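Local coordinates for transglutaminase-like domain-containing protein (Streptococcus suis, PDB 4XZ7) that acts as a homodimeric transglutaminase with antiphagocytic properties and is regarded as a virulence factor, at residues G250-L253 and F254-T257; K151-N154 and G155-I158; E20-S23 and K24-D28; D310-G313 and F314-G317; Y176-N179 and S180-I184. All coordinates share one frame; numbering follows the deposited sequence.

Contact 1 (G250-L253 and F254-T257)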
loop_
_atom_site.group_PDB
_atom_site.type_symbol
_atom_site.label_atom_id
_atom_site.label_comp_id
_atom_site.label_asym_id
_atom_site.label_seq_id
_atom_site.Cartn_x
_atom_site.Cartn_y
_atom_site.Cartn_z
ATOM N N GLY B 250 -5.365 -13.779 -0.687
ATOM C CA GLY B 250 -5.989 -15.091 -0.747
ATOM C C GLY B 250 -5.475 -15.960 -1.881
ATOM O O GLY B 250 -5.826 -17.157 -1.964
ATOM N N SER B 251 -4.666 -15.361 -2.765
ATOM C CA SER B 251 -4.214 -16.047 -3.979
ATOM C C SER B 251 -2.734 -16.438 -4.007
ATOM O O SER B 251 -2.339 -17.299 -4.804
ATOM C CB SER B 251 -4.497 -15.175 -5.202
ATOM O OG SER B 251 -5.887 -14.919 -5.340
ATOM N N ASP B 252 -1.908 -15.801 -3.168
ATOM C CA ASP B 252 -0.475 -16.052 -3.248
ATOM C C ASP B 252 -0.046 -17.262 -2.424
ATOM O O ASP B 252 -0.858 -17.901 -1.752
ATOM C CB ASP B 252 0.353 -14.808 -2.854
ATOM C CG ASP B 252 0.306 -14.463 -1.364
ATOM O OD1 ASP B 252 -0.028 -15.310 -0.517
ATOM O OD2 ASP B 252 0.647 -13.306 -1.035
ATOM N N LEU B 253 1.248 -17.532 -2.452
ATOM C CA LEU B 253 1.779 -18.783 -1.935
ATOM C C LEU B 253 1.637 -18.925 -0.426
ATOM O O LEU B 253 1.870 -20.003 0.110
ATOM C CB LEU B 253 3.247 -18.944 -2.324
ATOM C CG LEU B 253 4.339 -18.045 -1.733
ATOM C CD1 LEU B 253 5.721 -18.646 -2.082
ATOM C CD2 LEU B 253 4.255 -16.618 -2.248
ATOM N N PHE B 254 1.242 -17.847 0.249
ATOM C CA PHE B 254 1.133 -17.867 1.708
ATOM C C PHE B 254 -0.301 -18.017 2.201
ATOM O O PHE B 254 -0.548 -18.135 3.402
ATOM C CB PHE B 254 1.725 -16.593 2.288
ATOM C CG PHE B 254 3.158 -16.372 1.904
ATOM C CD1 PHE B 254 4.139 -17.300 2.252
ATOM C CD2 PHE B 254 3.530 -15.244 1.210
ATOM C CE1 PHE B 254 5.455 -17.093 1.904
ATOM C CE2 PHE B 254 4.855 -15.034 0.865
ATOM C CZ PHE B 254 5.813 -15.959 1.213
ATOM N N ALA B 255 -1.241 -18.003 1.268
ATOM C CA ALA B 255 -2.645 -17.915 1.616
ATOM C C ALA B 255 -3.154 -19.138 2.406
ATOM O O ALA B 255 -3.763 -18.977 3.462
ATOM C CB ALA B 255 -3.471 -17.715 0.368
ATOM N N VAL B 256 -2.953 -20.353 1.920
ATOM C CA VAL B 256 -3.523 -21.451 2.705
ATOM C C VAL B 256 -2.563 -21.880 3.812
ATOM O O VAL B 256 -2.991 -22.391 4.843
ATOM C CB VAL B 256 -3.966 -22.670 1.825
ATOM C CG1 VAL B 256 -3.785 -22.404 0.346
ATOM C CG2 VAL B 256 -3.360 -24.008 2.295
ATOM N N THR B 257 -1.278 -21.598 3.637
ATOM C CA THR B 257 -0.273 -22.075 4.577
ATOM C C THR B 257 -0.146 -21.194 5.822
ATOM O O THR B 257 -0.235 -21.689 6.934
ATOM C CB THR B 257 1.097 -22.185 3.900
ATOM O OG1 THR B 257 1.317 -21.044 3.057
ATOM C CG2 THR B 257 1.166 -23.459 3.071
#
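Leu253 and Phe254 form the tight part of this local contact. Their side chains run side by side, and Leu253 CG sits 3.8 Å from the centroid of the Phe254 ring, almost on the ring normal. Leu253 CD2 leans over the same face, nearest to Phe254 CE2 at 3.5 Å. Turning about CA-CB sets CG of Leu253 between the backbone N and the carbonyl carbon (chi1 69°), which brings the branch over its neighbour. Arg190 makes a cation-pi contact with the same ring. Close by, Asp252 OD1 accepts from Phe254 N at 2.9 Å, the N-H arriving from above the carboxylate plane, while OD2 is bonded to Tyr173 and Asn167 of the second subunit and to Asn183 of its own chain. The bond from Ala255 N to Asp252 O, 3.0 Å long, closes a type I beta turn, and Ala255 CB rests 3.4 Å from Gly250 O. The looser side is at Thr257, partly exposed, which brings only OG1 near Leu253 O, at 3.2 Å, with Asn194 serving both oxygens. An aspartate capping bond combined with such a turn is characteristic of a chain entering a helix, here helix 255-259 of the transglutaminase-like domain.

Contact 2 (K151-N154 and G155-I158)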
loop_
_atom_site.group_PDB
_atom_site.type_symbol
_atom_site.label_atom_id
_atom_site.label_comp_id
_atom_site.label_asym_id
_atom_site.label_seq_id
_atom_site.Cartn_x
_atom_site.Cartn_y
_atom_site.Cartn_z
ATOM N N LYS B 151 2.269 12.601 31.434
ATOM C CA LYS B 151 2.581 11.605 32.442
ATOM C C LYS B 151 3.002 12.338 33.693
ATOM O O LYS B 151 3.904 13.197 33.639
ATOM C CB LYS B 151 3.711 10.671 32.013
ATOM C CG LYS B 151 3.508 9.964 30.687
ATOM C CD LYS B 151 2.720 8.725 30.875
ATOM C CE LYS B 151 2.678 7.913 29.586
ATOM N NZ LYS B 151 1.400 7.116 29.575
ATOM N N ASN B 152 2.367 11.992 34.811
ATOM C CA ASN B 152 2.844 12.407 36.129
ATOM C C ASN B 152 3.970 11.487 36.564
ATOM O O ASN B 152 3.788 10.275 36.599
ATOM C CB ASN B 152 1.690 12.396 37.148
ATOM C CG ASN B 152 0.662 13.492 36.863
ATOM O OD1 ASN B 152 0.985 14.683 36.924
ATOM N ND2 ASN B 152 -0.567 13.097 36.538
ATOM N N ILE B 153 5.141 12.044 36.859
ATOM C CA ILE B 153 6.219 11.221 37.379
ATOM C C ILE B 153 6.681 11.687 38.770
ATOM O O ILE B 153 5.898 12.272 39.521
ATOM C CB ILE B 153 7.380 11.159 36.392
ATOM C CG1 ILE B 153 7.990 12.537 36.156
ATOM C CG2 ILE B 153 6.893 10.550 35.061
ATOM C CD1 ILE B 153 9.197 12.500 35.205
ATOM N N ASN B 154 7.911 11.370 39.156
ATOM C CA ASN B 154 8.355 11.717 40.500
ATOM C C ASN B 154 8.641 13.211 40.609
ATOM O O ASN B 154 9.703 13.674 40.199
ATOM C CB ASN B 154 9.604 10.927 40.911
ATOM C CG ASN B 154 9.369 9.411 40.969
ATOM O OD1 ASN B 154 10.295 8.628 40.764
ATOM N ND2 ASN B 154 8.147 9.005 41.264
ATOM N N GLY B 155 7.691 13.960 41.153
ATOM C CA GLY B 155 7.900 15.367 41.437
ATOM C C GLY B 155 7.711 16.308 40.263
ATOM O O GLY B 155 7.931 17.505 40.406
ATOM N N MET B 156 7.284 15.787 39.114
ATOM C CA MET B 156 7.002 16.642 37.972
ATOM C C MET B 156 6.044 15.975 36.977
ATOM O O MET B 156 5.728 14.800 37.105
ATOM C CB MET B 156 8.310 17.030 37.274
ATOM C CG MET B 156 8.941 15.907 36.492
ATOM S SD MET B 156 10.700 16.207 36.183
ATOM C CE MET B 156 11.368 15.960 37.817
ATOM N N THR B 157 5.590 16.753 35.993
ATOM C CA THR B 157 4.658 16.296 34.967
ATOM C C THR B 157 5.219 16.604 33.588
ATOM O O THR B 157 5.698 17.711 33.348
ATOM C CB THR B 157 3.288 16.974 35.123
ATOM O OG1 THR B 157 2.788 16.727 36.444
ATOM C CG2 THR B 157 2.301 16.459 34.103
ATOM N N ILE B 158 5.173 15.623 32.693
ATOM C CA ILE B 158 5.656 15.802 31.328
ATOM C C ILE B 158 4.473 15.830 30.387
ATOM O O ILE B 158 3.673 14.902 30.387
ATOM C CB ILE B 158 6.618 14.674 30.900
ATOM C CG1 ILE B 158 7.851 14.648 31.806
ATOM C CG2 ILE B 158 7.060 14.879 29.468
ATOM C CD1 ILE B 158 8.792 13.475 31.537
#
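Lys151 pairs with Ile158 through two backbone bonds. Lys151 N donates to Ile158 O and Lys151 O accepts from Ile158 N, each at 2.9 Å, which makes this an antiparallel hydrogen-bonded pair. The lysine side chain leads away from the strand partner, and its NZ is bonded to Phe43 O. At Asn152 the chain reaches a non-hydrogen-bonded pair with Thr157, and here side chains supply the link: they lie side by side, pointing the same way, and the hydroxyl OG1 of Thr157 donates to Asn152 OD1 at 2.8 Å, tilted only 18° from the amide's carbonyl plane. With OG1 of Thr157 beside its own backbone N (chi1 -56°), the hydroxyl faces the asparagine. These two pairs belong to a beta hairpin, strand 149-152 turning back into strand 157-167, with residues 153-156 forming the connection. Ile153 closes that loop, its N donating to Met156 O at 2.8 Å, nearly along the C=O axis. Its side chain also reaches across: Ile153 CG1 approaches Met156 CG to 3.5 Å, and Ile153 CD1 touches Ile158 CD1 at 3.8 Å. All three apolar chains also pack on Ile68 of strand 63-68, so the apolar side of the hairpin end is laid against the neighbouring sheet. Asn154 leads into Gly155, which turns the chain at a positive phi of 82°. The Met156 chain bends at chi3, bringing CE within 3.7 Å of Asn154 O, while the Asn154 amide oxygen OD1 accepts from Lys71 NZ and from the backbone N of Asn75.

Contact 3 (E20-S23 and K24-D28)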
loop_
_atom_site.group_PDB
_atom_site.type_symbol
_atom_site.label_atom_id
_atom_site.label_comp_id
_atom_site.label_asym_id
_atom_site.label_seq_id
_atom_site.Cartn_x
_atom_site.Cartn_y
_atom_site.Cartn_z
ATOM N N GLU B 20 23.155 2.477 24.525
ATOM C CA GLU B 20 24.508 2.189 25.007
ATOM C C GLU B 20 24.834 2.958 26.299
ATOM O O GLU B 20 25.159 2.369 27.364
ATOM C CB GLU B 20 25.513 2.524 23.894
ATOM C CG GLU B 20 26.970 2.231 24.185
ATOM C CD GLU B 20 27.876 2.583 23.003
ATOM O OE1 GLU B 20 29.115 2.618 23.184
ATOM O OE2 GLU B 20 27.349 2.828 21.892
ATOM N N ALA B 21 24.722 4.281 26.204
ATOM C CA ALA B 21 24.945 5.171 27.341
ATOM C C ALA B 21 23.966 4.885 28.492
ATOM O O ALA B 21 24.366 4.749 29.677
ATOM C CB ALA B 21 24.828 6.626 26.888
ATOM N N PHE B 22 22.690 4.779 28.140
ATOM C CA PHE B 22 21.664 4.531 29.151
ATOM C C PHE B 22 21.950 3.240 29.904
ATOM O O PHE B 22 21.902 3.212 31.131
ATOM C CB PHE B 22 20.267 4.457 28.534
ATOM C CG PHE B 22 19.170 4.425 29.557
ATOM C CD1 PHE B 22 18.763 5.595 30.191
ATOM C CD2 PHE B 22 18.550 3.228 29.901
ATOM C CE1 PHE B 22 17.740 5.576 31.137
ATOM C CE2 PHE B 22 17.522 3.203 30.855
ATOM C CZ PHE B 22 17.125 4.383 31.471
ATOM N N SER B 23 22.255 2.185 29.153
ATOM C CA SER B 23 22.611 0.884 29.711
ATOM C C SER B 23 23.741 1.020 30.716
ATOM O O SER B 23 23.668 0.432 31.805
ATOM C CB SER B 23 23.015 -0.095 28.606
ATOM O OG SER B 23 22.998 -1.434 29.072
ATOM N N LYS B 24 24.772 1.798 30.369
ATOM C CA LYS B 24 25.834 2.075 31.350
ATOM C C LYS B 24 25.268 2.622 32.665
ATOM O O LYS B 24 25.573 2.119 33.774
ATOM C CB LYS B 24 26.862 3.073 30.802
ATOM C CG LYS B 24 27.642 2.593 29.588
ATOM C CD LYS B 24 29.021 3.248 29.535
ATOM C CE LYS B 24 29.558 3.317 28.114
ATOM N NZ LYS B 24 28.772 4.285 27.299
ATOM N N LYS B 25 24.447 3.661 32.548
ATOM C CA LYS B 25 23.879 4.268 33.753
ATOM C C LYS B 25 22.982 3.278 34.525
ATOM O O LYS B 25 22.900 3.301 35.760
ATOM C CB LYS B 25 23.094 5.529 33.392
ATOM C CG LYS B 25 23.941 6.651 32.796
ATOM C CD LYS B 25 23.701 7.944 33.545
ATOM C CE LYS B 25 24.415 9.111 32.891
ATOM N NZ LYS B 25 23.966 10.408 33.468
ATOM N N LEU B 26 22.323 2.399 33.783
ATOM C CA LEU B 26 21.396 1.450 34.357
ATOM C C LEU B 26 22.178 0.488 35.219
ATOM O O LEU B 26 21.782 0.168 36.339
ATOM C CB LEU B 26 20.643 0.713 33.250
ATOM C CG LEU B 26 19.230 0.239 33.553
ATOM C CD1 LEU B 26 18.413 1.355 34.159
ATOM C CD2 LEU B 26 18.587 -0.256 32.279
ATOM N N LYS B 27 23.314 0.050 34.691
ATOM C CA LYS B 27 24.174 -0.877 35.412
ATOM C C LYS B 27 24.783 -0.206 36.630
ATOM O O LYS B 27 25.107 -0.873 37.614
ATOM C CB LYS B 27 25.280 -1.419 34.506
ATOM C CG LYS B 27 24.787 -2.325 33.377
ATOM C CD LYS B 27 25.956 -2.807 32.514
ATOM C CE LYS B 27 25.468 -3.619 31.334
ATOM N NZ LYS B 27 26.575 -3.850 30.372
ATOM N N ASP B 28 24.944 1.109 36.588
ATOM C CA ASP B 28 25.442 1.757 37.796
ATOM C C ASP B 28 24.374 1.919 38.873
ATOM O O ASP B 28 24.634 1.651 40.046
ATOM C CB ASP B 28 26.059 3.112 37.472
ATOM C CG ASP B 28 27.511 2.994 37.103
ATOM O OD1 ASP B 28 27.796 2.554 35.970
ATOM O OD2 ASP B 28 28.369 3.322 37.953
#
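Glu20 to Ser23 present their carbonyl oxygens to the amides of Lys24 to Lys27, the successive i to i+4 bonds of an alpha helix. The shortest joins Leu26 N to Phe22 O at 2.8 Å, and the bond from Lys24 N to Glu20 O measures 3.1 Å.

Among the apolar contacts, Phe22 and Leu26 stand one turn apart. The ring carbon CE2 of Phe22 meets both methyls of Leu26, CD1 and CD2, each at 3.9 Å, the leucine approaching the ring obliquely. This pair is the buried side of the amphipathic helix 19-29: Phe22 stacks on Phe65, both residues touch Val72, and Leu26 also packs against Leu56 of helix 53-59.

Polar chains make up much of the remaining surface. Glu20 and Lys24 run alongside each other, but Lys24 NZ lies 4.5 Å from Glu20 OE1, beyond a salt bridge, so any attraction is probably modest. A bend at chi4 (69°) folds Lys24 NZ back over the helix, 3.9 Å from Ala21 CA. Lys27 extends past the Ser23 carbonyl, its CG 3.4 Å from Ser23 O. Lys25 instead directs its NZ away, toward a long and weak ion pair with Glu15.

Contact 4 (D310-G313 and F314-G317)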
loop_
_atom_site.group_PDB
_atom_site.type_symbol
_atom_site.label_atom_id
_atom_site.label_comp_id
_atom_site.label_asym_id
_atom_site.label_seq_id
_atom_site.Cartn_x
_atom_site.Cartn_y
_atom_site.Cartn_z
ATOM N N ASP B 310 -9.976 -29.606 -9.122
ATOM C CA ASP B 310 -10.562 -28.407 -8.511
ATOM C C ASP B 310 -10.604 -28.574 -6.992
ATOM O O ASP B 310 -11.414 -29.351 -6.477
ATOM C CB ASP B 310 -11.979 -28.164 -9.036
ATOM C CG ASP B 310 -12.487 -26.755 -8.748
ATOM O OD1 ASP B 310 -13.425 -26.335 -9.450
ATOM O OD2 ASP B 310 -11.957 -26.060 -7.844
ATOM N N GLY B 311 -9.736 -27.865 -6.283
ATOM C CA GLY B 311 -9.624 -28.017 -4.846
ATOM C C GLY B 311 -10.662 -27.201 -4.103
ATOM O O GLY B 311 -10.716 -27.211 -2.870
ATOM N N THR B 312 -11.485 -26.478 -4.855
ATOM C CA THR B 312 -12.533 -25.672 -4.251
ATOM C C THR B 312 -13.887 -25.987 -4.902
ATOM O O THR B 312 -14.577 -25.097 -5.408
ATOM C CB THR B 312 -12.204 -24.163 -4.365
ATOM O OG1 THR B 312 -11.945 -23.832 -5.732
ATOM C CG2 THR B 312 -10.947 -23.822 -3.558
ATOM N N GLY B 313 -14.271 -27.258 -4.861
ATOM C CA GLY B 313 -15.459 -27.721 -5.545
ATOM C C GLY B 313 -16.771 -27.504 -4.808
ATOM O O GLY B 313 -17.771 -28.131 -5.151
ATOM N N PHE B 314 -16.772 -26.594 -3.837
ATOM C CA PHE B 314 -17.921 -26.341 -2.955
ATOM C C PHE B 314 -18.552 -24.965 -3.162
ATOM O O PHE B 314 -19.500 -24.594 -2.470
ATOM C CB PHE B 314 -17.479 -26.466 -1.492
ATOM C CG PHE B 314 -16.190 -25.755 -1.203
ATOM C CD1 PHE B 314 -16.131 -24.375 -1.193
ATOM C CD2 PHE B 314 -15.029 -26.469 -0.971
ATOM C CE1 PHE B 314 -14.949 -23.726 -0.965
ATOM C CE2 PHE B 314 -13.835 -25.820 -0.720
ATOM C CZ PHE B 314 -13.790 -24.458 -0.724
ATOM N N ILE B 315 -18.012 -24.197 -4.095
ATOM C CA ILE B 315 -18.461 -22.821 -4.305
ATOM C C ILE B 315 -19.858 -22.702 -4.914
ATOM O O ILE B 315 -20.676 -21.901 -4.469
ATOM C CB ILE B 315 -17.484 -22.080 -5.215
ATOM C CG1 ILE B 315 -16.122 -22.018 -4.540
ATOM C CG2 ILE B 315 -18.011 -20.686 -5.556
ATOM C CD1 ILE B 315 -15.008 -21.644 -5.463
ATOM N N THR B 316 -20.129 -23.512 -5.925
ATOM C CA THR B 316 -21.317 -23.310 -6.740
ATOM C C THR B 316 -22.530 -24.108 -6.265
ATOM O O THR B 316 -22.520 -25.329 -6.300
ATOM C CB THR B 316 -21.033 -23.675 -8.206
ATOM O OG1 THR B 316 -19.936 -22.886 -8.697
ATOM C CG2 THR B 316 -22.261 -23.409 -9.040
ATOM N N GLY B 317 -23.572 -23.406 -5.831
ATOM C CA GLY B 317 -24.819 -24.045 -5.435
ATOM C C GLY B 317 -25.565 -24.745 -6.567
ATOM O O GLY B 317 -26.365 -25.652 -6.329
HETATM O O HOH W 1 -20.124 -26.610 -6.163
#
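Thr312 and Phe314 meet in the loop that leaves strand 305-309, beside what is probably the Cys-His-Asp site of the transglutaminase fold. Asp310 begins this loop and its OD2 is hydrogen-bonded to His295 NE2, while Thr312 touches Cys264 at the start of helix 264-277; three such residues on these elements match the family's triad. Asp310 OD2 also accepts from Thr312 N at 3.1 Å, from above the carboxylate plane, which closes an Asx turn. Tyr339 holds the other carboxylate oxygen, OD1, so the group is gripped at both ends and its rotation is probably limited. From this turn the chain passes beneath the aromatic ring. Phe314 folds back because CG stands between its backbone N and carbonyl carbon (chi1 46°), placing one ring face over the backbone of Thr312 in a CH-pi contact: Thr312 CA lies 4.1 Å from the centroid of the Phe314 ring, 26° off the normal. Phe314 CZ also reaches Thr312 CB at 4.0 Å. Ile315 comes to the same threonine by another route, its CD1 lying 3.5 Å from Thr312 O and 3.8 Å from Thr312 OG1, with the two side chains alongside each other. Behind them, Tyr230 and His295 touch both Thr312 and Ile315, whereas Phe314 is itself exposed at the surface. Further along, a water bridges the loop by donating to Gly313 O at 3.0 Å and to Thr316 O at 2.7 Å.

Contact 5 (Y176-N179 and S180-I184)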
loop_
_atom_site.group_PDB
_atom_site.type_symbol
_atom_site.label_atom_id
_atom_site.label_comp_id
_atom_site.label_asym_id
_atom_site.label_seq_id
_atom_site.Cartn_x
_atom_site.Cartn_y
_atom_site.Cartn_z
ATOM N N TYR B 176 -2.127 -0.361 5.136
ATOM C CA TYR B 176 -2.002 -0.855 3.776
ATOM C C TYR B 176 -0.545 -0.980 3.365
ATOM O O TYR B 176 -0.206 -1.927 2.683
ATOM C CB TYR B 176 -2.751 0.031 2.791
ATOM C CG TYR B 176 -4.189 -0.373 2.693
ATOM C CD1 TYR B 176 -4.593 -1.363 1.811
ATOM C CD2 TYR B 176 -5.147 0.210 3.519
ATOM C CE1 TYR B 176 -5.908 -1.747 1.739
ATOM C CE2 TYR B 176 -6.470 -0.165 3.443
ATOM C CZ TYR B 176 -6.840 -1.145 2.551
ATOM O OH TYR B 176 -8.160 -1.524 2.475
ATOM N N THR B 177 0.314 -0.050 3.781
ATOM C CA THR B 177 1.743 -0.191 3.468
ATOM C C THR B 177 2.248 -1.551 3.981
ATOM O O THR B 177 2.837 -2.369 3.224
ATOM C CB THR B 177 2.593 0.940 4.087
ATOM O OG1 THR B 177 2.066 2.216 3.703
ATOM C CG2 THR B 177 4.029 0.856 3.584
ATOM N N HIS B 178 1.986 -1.799 5.264
ATOM C CA HIS B 178 2.400 -3.064 5.866
ATOM C C HIS B 178 1.860 -4.296 5.136
ATOM O O HIS B 178 2.633 -5.202 4.786
ATOM C CB HIS B 178 1.977 -3.166 7.324
ATOM C CG HIS B 178 2.235 -4.524 7.901
ATOM N ND1 HIS B 178 3.506 -5.035 8.036
ATOM C CD2 HIS B 178 1.391 -5.496 8.322
ATOM C CE1 HIS B 178 3.436 -6.256 8.536
ATOM N NE2 HIS B 178 2.164 -6.558 8.722
ATOM N N ASN B 179 0.550 -4.339 4.905
ATOM C CA ASN B 179 -0.020 -5.530 4.264
ATOM C C ASN B 179 0.480 -5.683 2.827
ATOM O O ASN B 179 0.606 -6.796 2.316
ATOM C CB ASN B 179 -1.551 -5.498 4.294
ATOM C CG ASN B 179 -2.127 -5.828 5.677
ATOM O OD1 ASN B 179 -1.665 -6.749 6.360
ATOM N ND2 ASN B 179 -3.146 -5.069 6.090
ATOM N N SER B 180 0.792 -4.566 2.176
ATOM C CA SER B 180 1.283 -4.638 0.808
ATOM C C SER B 180 2.728 -5.136 0.727
ATOM O O SER B 180 3.136 -5.649 -0.323
ATOM C CB SER B 180 1.171 -3.275 0.134
ATOM O OG SER B 180 2.278 -2.469 0.485
ATOM N N VAL B 181 3.516 -4.990 1.802
ATOM C CA VAL B 181 4.918 -5.447 1.709
ATOM C C VAL B 181 5.235 -6.755 2.450
ATOM O O VAL B 181 6.277 -7.347 2.215
ATOM C CB VAL B 181 5.954 -4.370 2.215
ATOM C CG1 VAL B 181 5.869 -3.106 1.389
ATOM C CG2 VAL B 181 5.792 -4.068 3.707
ATOM N N LYS B 182 4.350 -7.226 3.316
ATOM C CA LYS B 182 4.707 -8.354 4.185
ATOM C C LYS B 182 4.876 -9.680 3.424
ATOM O O LYS B 182 5.561 -10.592 3.893
ATOM C CB LYS B 182 3.661 -8.505 5.292
ATOM C CG LYS B 182 2.268 -8.905 4.800
ATOM C CD LYS B 182 1.241 -8.922 5.942
ATOM C CE LYS B 182 -0.055 -9.635 5.519
ATOM N NZ LYS B 182 -1.112 -9.591 6.556
ATOM N N ASN B 183 4.290 -9.772 2.235
ATOM C CA ASN B 183 4.398 -10.993 1.427
ATOM C C ASN B 183 5.243 -10.862 0.160
ATOM O O ASN B 183 5.291 -11.781 -0.668
ATOM C CB ASN B 183 3.000 -11.476 1.044
ATOM C CG ASN B 183 2.244 -12.066 2.224
ATOM O OD1 ASN B 183 2.757 -12.107 3.348
ATOM N ND2 ASN B 183 1.018 -12.523 1.974
ATOM N N ILE B 184 5.902 -9.720 -0.014
ATOM C CA ILE B 184 6.805 -9.583 -1.149
ATOM C C ILE B 184 8.229 -9.359 -0.666
ATOM O O ILE B 184 8.478 -9.337 0.542
ATOM C CB ILE B 184 6.392 -8.445 -2.095
ATOM C CG1 ILE B 184 6.289 -7.106 -1.355
ATOM C CG2 ILE B 184 5.097 -8.800 -2.792
ATOM C CD1 ILE B 184 5.982 -5.908 -2.283
HETATM O O HOH W 2 2.329 -8.329 0.734
#
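Residues 176-184 span the last turn of helix 170-181, which packs against its counterpart in the second subunit, and the chain that leaves it, including a type I beta turn from Val181 to Ile184. Ser180 N keeps the regular bond to Tyr176 O at 2.9 Å. One residue on, the pattern tightens: Val181 N bonds to His178 O at 3.1 Å and only weakly to Thr177 O. Ser180 OG, held between its backbone N and carbonyl carbon (chi1 82°), donates to Thr177 O at 2.8 Å. That hydroxyl also bonds with Thr177 OG1 of the second subunit, and the reciprocal pair, Thr177 OG1 with Ser180 OG of the second subunit, repeats the link. On another flank, the extended Lys182 chain runs beside Asn179, and its ammonium NZ donates to Asn179 OD1 at 2.9 Å, tilted 28° from the amide plane. Lys182 CD passes the imidazole obliquely, 3.8 Å from His178 NE2. A water donates to Asn179 O and accepts from Asn183 N at 2.9 Å, continuing the hydrogen bonding where the helix gives out. Serving both a carbonyl of its own helix and the partner subunit, the buried Ser180 hydroxyl ties this helix end directly to dimer contact.

Along the chain the order is contact 3, contact 2, contact 5, contact 1, contact 4. Contacts 2 and 3 lie in the N-terminal half, their centres about 22 Å apart, and contacts 1 and 4 in the C-terminal half, about 17 Å between centres. Contact 3 and contact 4, about 61 Å between centres, are on opposite sides of the chain's centre. Helix 170-181, which carries contact 5, follows the long hairpin strand 157-167 of contact 2 and connects the halves. Contact 5 touches contact 1 directly, with Asn183 packed against Phe254, and both reach the second subunit. The dimer-contacting helix thus abuts the transglutaminase-like domain, in which contact 4 borders the probable active site.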